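Local coordinates for protein bifunctional enzyme cysn/cysc (Mycobacterium tuberculosis, PDB 4BZP) that phosphorylates adenosine 5'-phosphosulfate at its 3'-hydroxyl with ATP, as the kinase domain of the mycobacterial sulfate-activating complex, at residues Arg4-Trp9 and Gly103-Glu108; Phe107-Asp112 and Pro151-Thr156. One frame throughout, in Å; residues are numbered along the deposited sequence.

Interaction 1 (Arg4-Trp9 and Gly103-Glu108)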
ATOM      1  N   ARG A   4      11.952  -8.387   8.156  1.00 21.29           N
ATOM      2  CA  ARG A   4      11.757  -7.396   7.102  1.00 20.38           C
ATOM      3  C   ARG A   4      12.209  -7.907   5.747  1.00 17.41           C
ATOM      4  O   ARG A   4      13.228  -8.603   5.593  1.00 18.85           O
ATOM      5  CB  ARG A   4      12.577  -6.130   7.399  1.00 22.74           C
ATOM      6  CG  ARG A   4      11.870  -5.113   8.269  1.00 26.38           C
ATOM      7  CD  ARG A   4      12.900  -4.090   8.737  1.00 28.36           C
ATOM      8  NE  ARG A   4      12.306  -3.086   9.590  1.00 32.73           N
ATOM      9  CZ  ARG A   4      12.982  -2.103  10.186  1.00 33.82           C
ATOM     10  NH1 ARG A   4      14.315  -1.958  10.007  1.00 28.76           N
ATOM     11  NH2 ARG A   4      12.307  -1.264  10.978  1.00 34.98           N
ATOM     12  N   GLY A   5      11.398  -7.561   4.754  1.00 12.87           N
ATOM     13  CA  GLY A   5      11.734  -7.798   3.369  1.00 10.78           C
ATOM     14  C   GLY A   5      12.640  -6.686   2.818  1.00  9.90           C
ATOM     15  O   GLY A   5      13.256  -5.932   3.561  1.00 10.21           O
ATOM     16  N   LYS A   6      12.676  -6.612   1.527  1.00  8.71           N
ATOM     17  CA  LYS A   6      13.587  -5.748   0.797  1.00  8.33           C
ATOM     18  C   LYS A   6      12.895  -5.380  -0.476  1.00  7.54           C
ATOM     19  O   LYS A   6      11.941  -6.062  -0.900  1.00  7.32           O
ATOM     20  CB  LYS A   6      14.844  -6.526   0.408  1.00  9.68           C
ATOM     21  CG  LYS A   6      15.555  -7.258   1.527  1.00 12.12           C
ATOM     22  CD  LYS A   6      16.779  -7.989   1.102  1.00 14.04           C
ATOM     23  CE  LYS A   6      17.356  -8.748   2.317  1.00 17.27           C
ATOM     24  NZ  LYS A   6      18.411  -9.667   1.811  1.00 20.82           N
ATOM     25  N   THR A   7      13.420  -4.348  -1.145  1.00  6.64           N
ATOM     26  CA  THR A   7      12.890  -3.916  -2.443  1.00  6.46           C
ATOM     27  C   THR A   7      13.907  -3.910  -3.556  1.00  5.97           C
ATOM     28  O   THR A   7      15.006  -3.377  -3.397  1.00  6.04           O
ATOM     29  CB  THR A   7      12.259  -2.506  -2.353  1.00  6.06           C
ATOM     30  OG1 THR A   7      11.142  -2.583  -1.437  1.00  5.73           O
ATOM     31  CG2 THR A   7      11.779  -1.958  -3.706  1.00  6.19           C
ATOM     32  N   VAL A   8      13.539  -4.519  -4.689  1.00  5.64           N
ATOM     33  CA  VAL A   8      14.273  -4.403  -5.918  1.00  6.27           C
ATOM     34  C   VAL A   8      13.542  -3.428  -6.825  1.00  5.79           C
ATOM     35  O   VAL A   8      12.404  -3.690  -7.214  1.00  6.66           O
ATOM     36  CB  VAL A   8      14.399  -5.772  -6.611  1.00  7.07           C
ATOM     37  CG1 VAL A   8      15.182  -5.624  -7.907  1.00  8.75           C
ATOM     38  CG2 VAL A   8      15.051  -6.772  -5.688  1.00  8.30           C
ATOM     39  N   TRP A   9      14.174  -2.317  -7.156  1.00  5.88           N
ATOM     40  CA  TRP A   9      13.594  -1.215  -7.930  1.00  6.11           C
ATOM     41  C   TRP A   9      14.232  -1.253  -9.287  1.00  6.22           C
ATOM     42  O   TRP A   9      15.438  -0.886  -9.459  1.00  6.20           O
ATOM     43  CB  TRP A   9      13.868   0.104  -7.228  1.00  6.89           C
ATOM     44  CG  TRP A   9      13.112   1.285  -7.711  1.00  7.66           C
ATOM     45  CD1 TRP A   9      13.464   2.118  -8.691  1.00 10.27           C
ATOM     46  CD2 TRP A   9      11.844   1.763  -7.190  1.00  8.15           C
ATOM     47  NE1 TRP A   9      12.489   3.080  -8.852  1.00 10.98           N
ATOM     48  CE2 TRP A   9      11.507   2.899  -7.917  1.00  8.60           C
ATOM     49  CE3 TRP A   9      10.984   1.346  -6.178  1.00  7.43           C
ATOM     50  CZ2 TRP A   9      10.321   3.627  -7.655  1.00  8.41           C
ATOM     51  CZ3 TRP A   9       9.821   2.082  -5.964  1.00  8.46           C
ATOM     52  CH2 TRP A   9       9.534   3.156  -6.699  1.00  8.10           C
ATOM     53  N   GLY A 103      14.453   1.953   7.078  1.00  9.19           N
ATOM     54  CA  GLY A 103      15.212   0.813   7.419  1.00  9.23           C
ATOM     55  C   GLY A 103      15.184  -0.382   6.503  1.00  9.11           C
ATOM     56  O   GLY A 103      15.577  -1.465   6.890  1.00 11.81           O
ATOM     57  N   ILE A 104      14.740  -0.179   5.258  1.00  9.23           N
ATOM     58  CA  ILE A 104      14.513  -1.296   4.349  1.00  8.47           C
ATOM     59  C   ILE A 104      15.575  -1.324   3.251  1.00  7.57           C
ATOM     60  O   ILE A 104      15.780  -0.290   2.599  1.00  7.35           O
ATOM     61  CB  ILE A 104      13.118  -1.208   3.660  1.00  9.04           C
ATOM     62  CG1 ILE A 104      12.023  -1.256   4.729  1.00 10.25           C
ATOM     63  CG2 ILE A 104      12.889  -2.330   2.657  1.00  8.98           C
ATOM     64  CD1 ILE A 104      11.958  -2.511   5.563  1.00 11.34           C
ATOM     65  N   ASP A 105      16.199  -2.470   3.015  1.00  7.60           N
ATOM     66  CA  ASP A 105      17.168  -2.639   1.929  1.00  8.71           C
ATOM     67  C   ASP A 105      16.520  -2.345   0.574  1.00  8.36           C
ATOM     68  O   ASP A 105      15.385  -2.737   0.302  1.00  9.12           O
ATOM     69  CB  ASP A 105      17.679  -4.070   1.886  1.00 10.68           C
ATOM     70  CG  ASP A 105      18.677  -4.401   2.977  1.00 13.93           C
ATOM     71  OD1 ASP A 105      19.089  -3.550   3.782  1.00 16.20           O
ATOM     72  OD2 ASP A 105      19.061  -5.582   2.962  1.00 17.02           O
ATOM     73  N   PHE A 106      17.265  -1.661  -0.287  1.00  7.76           N
ATOM     74  CA  PHE A 106      16.806  -1.204  -1.576  1.00  7.18           C
ATOM     75  C   PHE A 106      17.896  -1.434  -2.586  1.00  7.28           C
ATOM     76  O   PHE A 106      19.068  -1.072  -2.345  1.00  7.69           O
ATOM     77  CB  PHE A 106      16.483   0.300  -1.476  1.00  7.43           C
ATOM     78  CG  PHE A 106      16.029   0.982  -2.759  1.00  7.27           C
ATOM     79  CD1 PHE A 106      16.948   1.496  -3.671  1.00  7.62           C
ATOM     80  CD2 PHE A 106      14.686   1.140  -3.016  1.00  7.06           C
ATOM     81  CE1 PHE A 106      16.524   2.098  -4.825  1.00  7.57           C
ATOM     82  CE2 PHE A 106      14.260   1.815  -4.156  1.00  7.09           C
ATOM     83  CZ  PHE A 106      15.174   2.306  -5.050  1.00  6.91           C
ATOM     84  N   PHE A 107      17.528  -2.003  -3.724  1.00  6.85           N
ATOM     85  CA  PHE A 107      18.466  -2.262  -4.811  1.00  7.20           C
ATOM     86  C   PHE A 107      17.946  -1.637  -6.081  1.00  6.76           C
ATOM     87  O   PHE A 107      16.834  -1.912  -6.495  1.00  7.19           O
ATOM     88  CB  PHE A 107      18.657  -3.754  -4.994  1.00  7.89           C
ATOM     89  CG  PHE A 107      19.079  -4.475  -3.767  1.00  9.26           C
ATOM     90  CD1 PHE A 107      20.400  -4.595  -3.461  1.00 10.61           C
ATOM     91  CD2 PHE A 107      18.122  -5.024  -2.917  1.00  9.62           C
ATOM     92  CE1 PHE A 107      20.795  -5.280  -2.311  1.00 12.17           C
ATOM     93  CE2 PHE A 107      18.509  -5.687  -1.763  1.00 11.02           C
ATOM     94  CZ  PHE A 107      19.842  -5.809  -1.476  1.00 11.77           C
ATOM     95  N   GLU A 108      18.772  -0.829  -6.726  1.00  5.65           N
ATOM     96  CA  GLU A 108      18.496  -0.199  -8.023  0.50  6.15           C
ATOM     97  C   GLU A 108      19.047  -1.146  -9.085  1.00  6.07           C
ATOM     98  O   GLU A 108      20.283  -1.331  -9.171  1.00  6.23           O
ATOM     99  CB  GLU A 108      19.098   1.235  -8.167  0.50  6.49           C
ATOM    100  CG  GLU A 108      18.747   1.892  -9.529  0.50  6.84           C
ATOM    101  CD  GLU A 108      19.540   3.125  -9.921  0.50  6.90           C
ATOM    102  OE1 GLU A 108      20.745   3.006  -9.903  0.50  9.05           O
ATOM    103  OE2 GLU A 108      18.989   4.198 -10.262  0.50  7.24           O
TER
HETATM  104  O   HOH W   1      15.450  -4.746   4.484  1.00 13.25           O
HETATM  105  O   HOH W   2      20.332  -7.775   1.303  1.00 26.86           O
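In both F106 and W9 the first torsion sets CG anti to the backbone N (chi1 178° and -167°). The far end of the F106 ring lies against the root of the indole: F106 CZ is 3.4 Å from W9 CB, and CE2 and CZ also touch CG and CD2 of the indole. The five-membered ring of W9 and the F106 ring lie obliquely, planes 33° apart, so carbon packing rather than a regular stack holds them. Flat, bulky residues suit this face, which T7 shares and helix 89-101 covers; there T7 OG1 bonds to H99.

Between the backbones, strands 6-9 and 106-108 run parallel with T7 opposite F106. T7 N donates to D105 O, T7 O accepts from F107 N at 2.9 Å, and W9 N donates to F107 O at 2.8 Å. This pairing joins the first strand of a P-loop kinase fold, the one leading into the nucleotide-binding loop, to a neighbour in the parallel sheet.

On the other face, F107 directs its ring edge at T7 O and at K6 CD, while V8 offers a compact branched side chain; L172 of helix 161-173 packs on both. K6 and D105 lie side by side at the start of the strands, their charged atoms NZ and OD2 4.3 Å apart. A water joins them, accepting from NZ and donating to OD2, so the attraction is probably softened by solvent. Another water links G5 O to D105 N where the strands part.

Beyond, I104 CD1 rests 3.7 Å from R4 CD, against the aliphatic part of an extended arginine chain. G103 ends the preceding helix in a Schellman motif, whose positive phi suits glycine.

Interaction 2 (Phe107-Asp112 and Pro151-Thr156). With EDO (1,2-ethanediol), chain G; EDO (1,2-ethanediol), chain F.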
ATOM      1  N   PHE A 107      17.528  -2.003  -3.724  1.00  6.85           N
ATOM      2  CA  PHE A 107      18.466  -2.262  -4.811  1.00  7.20           C
ATOM      3  C   PHE A 107      17.946  -1.637  -6.081  1.00  6.76           C
ATOM      4  O   PHE A 107      16.834  -1.912  -6.495  1.00  7.19           O
ATOM      5  CB  PHE A 107      18.657  -3.754  -4.994  1.00  7.89           C
ATOM      6  CG  PHE A 107      19.079  -4.475  -3.767  1.00  9.26           C
ATOM      7  CD1 PHE A 107      20.400  -4.595  -3.461  1.00 10.61           C
ATOM      8  CD2 PHE A 107      18.122  -5.024  -2.917  1.00  9.62           C
ATOM      9  CE1 PHE A 107      20.795  -5.280  -2.311  1.00 12.17           C
ATOM     10  CE2 PHE A 107      18.509  -5.687  -1.763  1.00 11.02           C
ATOM     11  CZ  PHE A 107      19.842  -5.809  -1.476  1.00 11.77           C
ATOM     12  N   GLU A 108      18.772  -0.829  -6.726  1.00  5.65           N
ATOM     13  CA  GLU A 108      18.496  -0.199  -8.023  0.50  6.15           C
ATOM     14  C   GLU A 108      19.047  -1.146  -9.085  1.00  6.07           C
ATOM     15  O   GLU A 108      20.283  -1.331  -9.171  1.00  6.23           O
ATOM     16  CB  GLU A 108      19.098   1.235  -8.167  0.50  6.49           C
ATOM     17  CG  GLU A 108      18.747   1.892  -9.529  0.50  6.84           C
ATOM     18  CD  GLU A 108      19.540   3.125  -9.921  0.50  6.90           C
ATOM     19  OE1 GLU A 108      20.745   3.006  -9.903  0.50  9.05           O
ATOM     20  OE2 GLU A 108      18.989   4.198 -10.262  0.50  7.24           O
ATOM     21  N   VAL A 109      18.188  -1.715  -9.891  1.00  5.77           N
ATOM     22  CA  VAL A 109      18.562  -2.671 -10.926  1.00  5.56           C
ATOM     23  C   VAL A 109      18.262  -2.066 -12.270  1.00  5.18           C
ATOM     24  O   VAL A 109      17.110  -1.733 -12.602  1.00  5.29           O
ATOM     25  CB  VAL A 109      17.857  -3.991 -10.751  1.00  5.91           C
ATOM     26  CG1 VAL A 109      18.206  -4.907 -11.913  1.00  6.15           C
ATOM     27  CG2 VAL A 109      18.231  -4.622  -9.411  1.00  6.55           C
ATOM     28  N   PHE A 110      19.296  -1.815 -13.082  1.00  5.13           N
ATOM     29  CA  PHE A 110      19.175  -1.197 -14.388  1.00  5.76           C
ATOM     30  C   PHE A 110      19.112  -2.226 -15.502  1.00  5.63           C
ATOM     31  O   PHE A 110      20.086  -2.968 -15.700  1.00  5.69           O
ATOM     32  CB  PHE A 110      20.370  -0.279 -14.572  1.00  5.58           C
ATOM     33  CG  PHE A 110      20.445   0.456 -15.892  1.00  5.63           C
ATOM     34  CD1 PHE A 110      19.346   0.756 -16.656  1.00  5.46           C
ATOM     35  CD2 PHE A 110      21.698   0.906 -16.336  1.00  5.93           C
ATOM     36  CE1 PHE A 110      19.490   1.415 -17.852  1.00  5.74           C
ATOM     37  CE2 PHE A 110      21.832   1.631 -17.525  1.00  6.11           C
ATOM     38  CZ  PHE A 110      20.714   1.873 -18.274  1.00  5.89           C
ATOM     39  N   CYS A 111      17.969  -2.303 -16.193  1.00  6.05           N
ATOM     40  CA  CYS A 111      17.816  -3.145 -17.363  1.00  6.41           C
ATOM     41  C   CYS A 111      18.344  -2.355 -18.520  1.00  6.57           C
ATOM     42  O   CYS A 111      17.612  -1.585 -19.180  1.00  6.95           O
ATOM     43  CB  CYS A 111      16.338  -3.516 -17.547  1.00  6.82           C
ATOM     44  SG  CYS A 111      15.741  -4.593 -16.203  1.00  9.13           S
ATOM     45  N   ASP A 112      19.625  -2.515 -18.777  1.00  6.73           N
ATOM     46  CA  ASP A 112      20.378  -1.744 -19.793  1.00  7.14           C
ATOM     47  C   ASP A 112      20.326  -2.402 -21.147  1.00  8.35           C
ATOM     48  O   ASP A 112      21.276  -3.054 -21.603  1.00  8.93           O
ATOM     49  CB  ASP A 112      21.809  -1.514 -19.375  1.00  8.03           C
ATOM     50  CG  ASP A 112      22.558  -0.517 -20.291  1.00  8.46           C
ATOM     51  OD1 ASP A 112      21.922   0.106 -21.161  1.00 11.42           O
ATOM     52  OD2 ASP A 112      23.781  -0.356 -20.017  1.00 11.81           O
ATOM     53  N   PRO A 151      24.057   2.026 -10.446  1.00 10.24           N
ATOM     54  CA  PRO A 151      23.099   1.004 -10.036  1.00  8.77           C
ATOM     55  C   PRO A 151      23.726  -0.126  -9.237  1.00  8.14           C
ATOM     56  O   PRO A 151      24.932  -0.371  -9.361  1.00 10.45           O
ATOM     57  CB  PRO A 151      22.574   0.462 -11.384  1.00  9.74           C
ATOM     58  CG  PRO A 151      23.778   0.624 -12.318  1.00  9.83           C
ATOM     59  CD  PRO A 151      24.435   1.894 -11.864  1.00 10.01           C
ATOM     60  N   ASP A 152      22.952  -0.800  -8.417  1.00  7.24           N
ATOM     61  CA  ASP A 152      23.455  -1.963  -7.714  1.00  6.91           C
ATOM     62  C   ASP A 152      23.739  -3.134  -8.649  1.00  7.08           C
ATOM     63  O   ASP A 152      24.615  -3.938  -8.354  1.00  9.17           O
ATOM     64  CB  ASP A 152      22.467  -2.420  -6.649  1.00  7.24           C
ATOM     65  CG  ASP A 152      22.289  -1.374  -5.575  1.00  8.33           C
ATOM     66  OD1 ASP A 152      23.253  -1.219  -4.775  1.00 13.01           O
ATOM     67  OD2 ASP A 152      21.333  -0.604  -5.543  1.00  7.25           O
ATOM     68  N   LEU A 153      23.011  -3.252  -9.762  1.00  6.33           N
ATOM     69  CA  LEU A 153      23.167  -4.328 -10.702  1.00  6.65           C
ATOM     70  C   LEU A 153      22.751  -3.820 -12.061  1.00  6.82           C
ATOM     71  O   LEU A 153      21.749  -3.111 -12.207  1.00  6.51           O
ATOM     72  CB  LEU A 153      22.272  -5.494 -10.292  1.00  7.08           C
ATOM     73  CG  LEU A 153      22.255  -6.722 -11.204  1.00  7.44           C
ATOM     74  CD1 LEU A 153      23.638  -7.373 -11.286  1.00  8.73           C
ATOM     75  CD2 LEU A 153      21.216  -7.703 -10.704  1.00  7.92           C
ATOM     76  N   ARG A 154      23.496  -4.154 -13.091  1.00  7.70           N
ATOM     77  CA  ARG A 154      23.189  -3.798 -14.460  0.50  8.63           C
ATOM     78  C   ARG A 154      22.910  -5.091 -15.197  1.00  8.21           C
ATOM     79  O   ARG A 154      23.773  -5.964 -15.276  1.00  9.88           O
ATOM     80  CB  ARG A 154      24.380  -3.050 -15.089  0.50 10.23           C
ATOM     81  CG  ARG A 154      24.140  -2.592 -16.535  0.50 11.98           C
ATOM     82  CD  ARG A 154      25.340  -1.911 -17.213  0.50 13.59           C
ATOM     83  NE  ARG A 154      25.995  -1.004 -16.289  0.50 13.26           N
ATOM     84  CZ  ARG A 154      25.801   0.311 -16.324  0.50 12.90           C
ATOM     85  NH1 ARG A 154      25.011   0.836 -17.237  0.50 13.79           N
ATOM     86  NH2 ARG A 154      26.411   1.071 -15.451  0.50 13.75           N
ATOM     87  N   LEU A 155      21.703  -5.270 -15.721  1.00  6.48           N
ATOM     88  CA  LEU A 155      21.279  -6.432 -16.499  1.00  6.20           C
ATOM     89  C   LEU A 155      21.423  -6.125 -17.967  1.00  6.30           C
ATOM     90  O   LEU A 155      21.005  -5.058 -18.406  1.00  6.71           O
ATOM     91  CB  LEU A 155      19.851  -6.803 -16.193  1.00  6.22           C
ATOM     92  CG  LEU A 155      19.558  -7.186 -14.729  1.00  6.15           C
ATOM     93  CD1 LEU A 155      18.080  -7.468 -14.491  1.00  6.21           C
ATOM     94  CD2 LEU A 155      20.397  -8.391 -14.299  1.00  6.40           C
ATOM     95  N   THR A 156      21.983  -7.045 -18.744  1.00  6.36           N
ATOM     96  CA  THR A 156      22.295  -6.799 -20.116  1.00  6.83           C
ATOM     97  C   THR A 156      21.619  -7.854 -21.023  1.00  6.76           C
ATOM     98  O   THR A 156      21.448  -9.012 -20.631  1.00  6.23           O
ATOM     99  CB  THR A 156      23.825  -6.768 -20.326  1.00  7.01           C
ATOM    100  OG1 THR A 156      24.346  -7.979 -19.875  1.00  7.53           O
ATOM    101  CG2 THR A 156      24.417  -5.623 -19.585  1.00  8.40           C
TER
HETATM  102  C1  EDO G1195      26.946  -3.890 -12.467  1.00 27.08           C
HETATM  103  O1  EDO G1195      26.177  -5.068 -12.422  1.00 18.67           O
HETATM  104  C2  EDO G1195      26.893  -3.079 -11.204  1.00 28.55           C
HETATM  105  O2  EDO G1195      25.890  -2.110 -11.403  1.00 34.06           O
HETATM  106  C1  EDO F1194      19.072   2.225 -22.592  1.00 25.06           C
HETATM  107  O1  EDO F1194      19.230   1.010 -21.898  1.00 25.06           O
HETATM  108  C2  EDO F1194      18.940   3.223 -21.484  1.00 23.95           C
HETATM  109  O2  EDO F1194      20.053   4.056 -21.632  1.00 20.55           O
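V109 and L155 form the tight apolar part of this contact: V109 CG1 meets L155 CD1 at 3.6 Å, and C111 SG touches the same methyl more loosely. Branched and small apolar residues suit this buried face, where V21 of helix 18-31 also packs on L155. Beneath them the parallel ladder is regular, with F110 N donating to L153 O, L155 N to F110 O and D112 N to L155 O.

At the start the pairing is less even. E108 O receives only weak bonds from D152 N and L153 N, but D152 OD2 takes E108 N at 2.8 Å through its anti lone pair. That carboxylate replaces a backbone carbonyl, and R96 pairs with it too.

On the opposite face F110 is buried, and the looser, solvent side is that of R154 and D112. R154 is exposed and has two conformers; in the one described its chain bends at chi3 (-42°), and NH1 lies at the F110 ring edge, 3.3 Å from CE2. The same nitrogen there makes a salt bridge of 3.3 Å to D112 OD2, coming from above the carboxylate plane; D112 OD1 pairs with R147. An ethanediol, probably from the crystallisation liquor, accepts from R154 N and donates to P151 O.

C111 reaches S16 and K18 of the ADP pocket, placing this pairing of strand 106-111 with the outermost strand 153-155 beside the nucleotide site of a P-loop kinase.

In the fold
From the N terminus, strand 6-11 comes first, and the chain then passes through the nucleotide-binding loop, helices and strands 36-38 and 79-82. Helix 89-101 brings it back, and interaction 1 closes this long excursion, with 93 residues between its segments. The same strand, 106-111, continues straight into interaction 2, whose shorter loop of 38 residues returns as strand 153-155. The two loops therefore follow one another, sharing F107 and E108, and neither encloses nor crosses the other. W9 O and V109 N probably bond where they meet. Together they place strand 106-111 between 6-11 and 153-155, one of the two outermost strands within the chain, tying the start of the domain to its last strand.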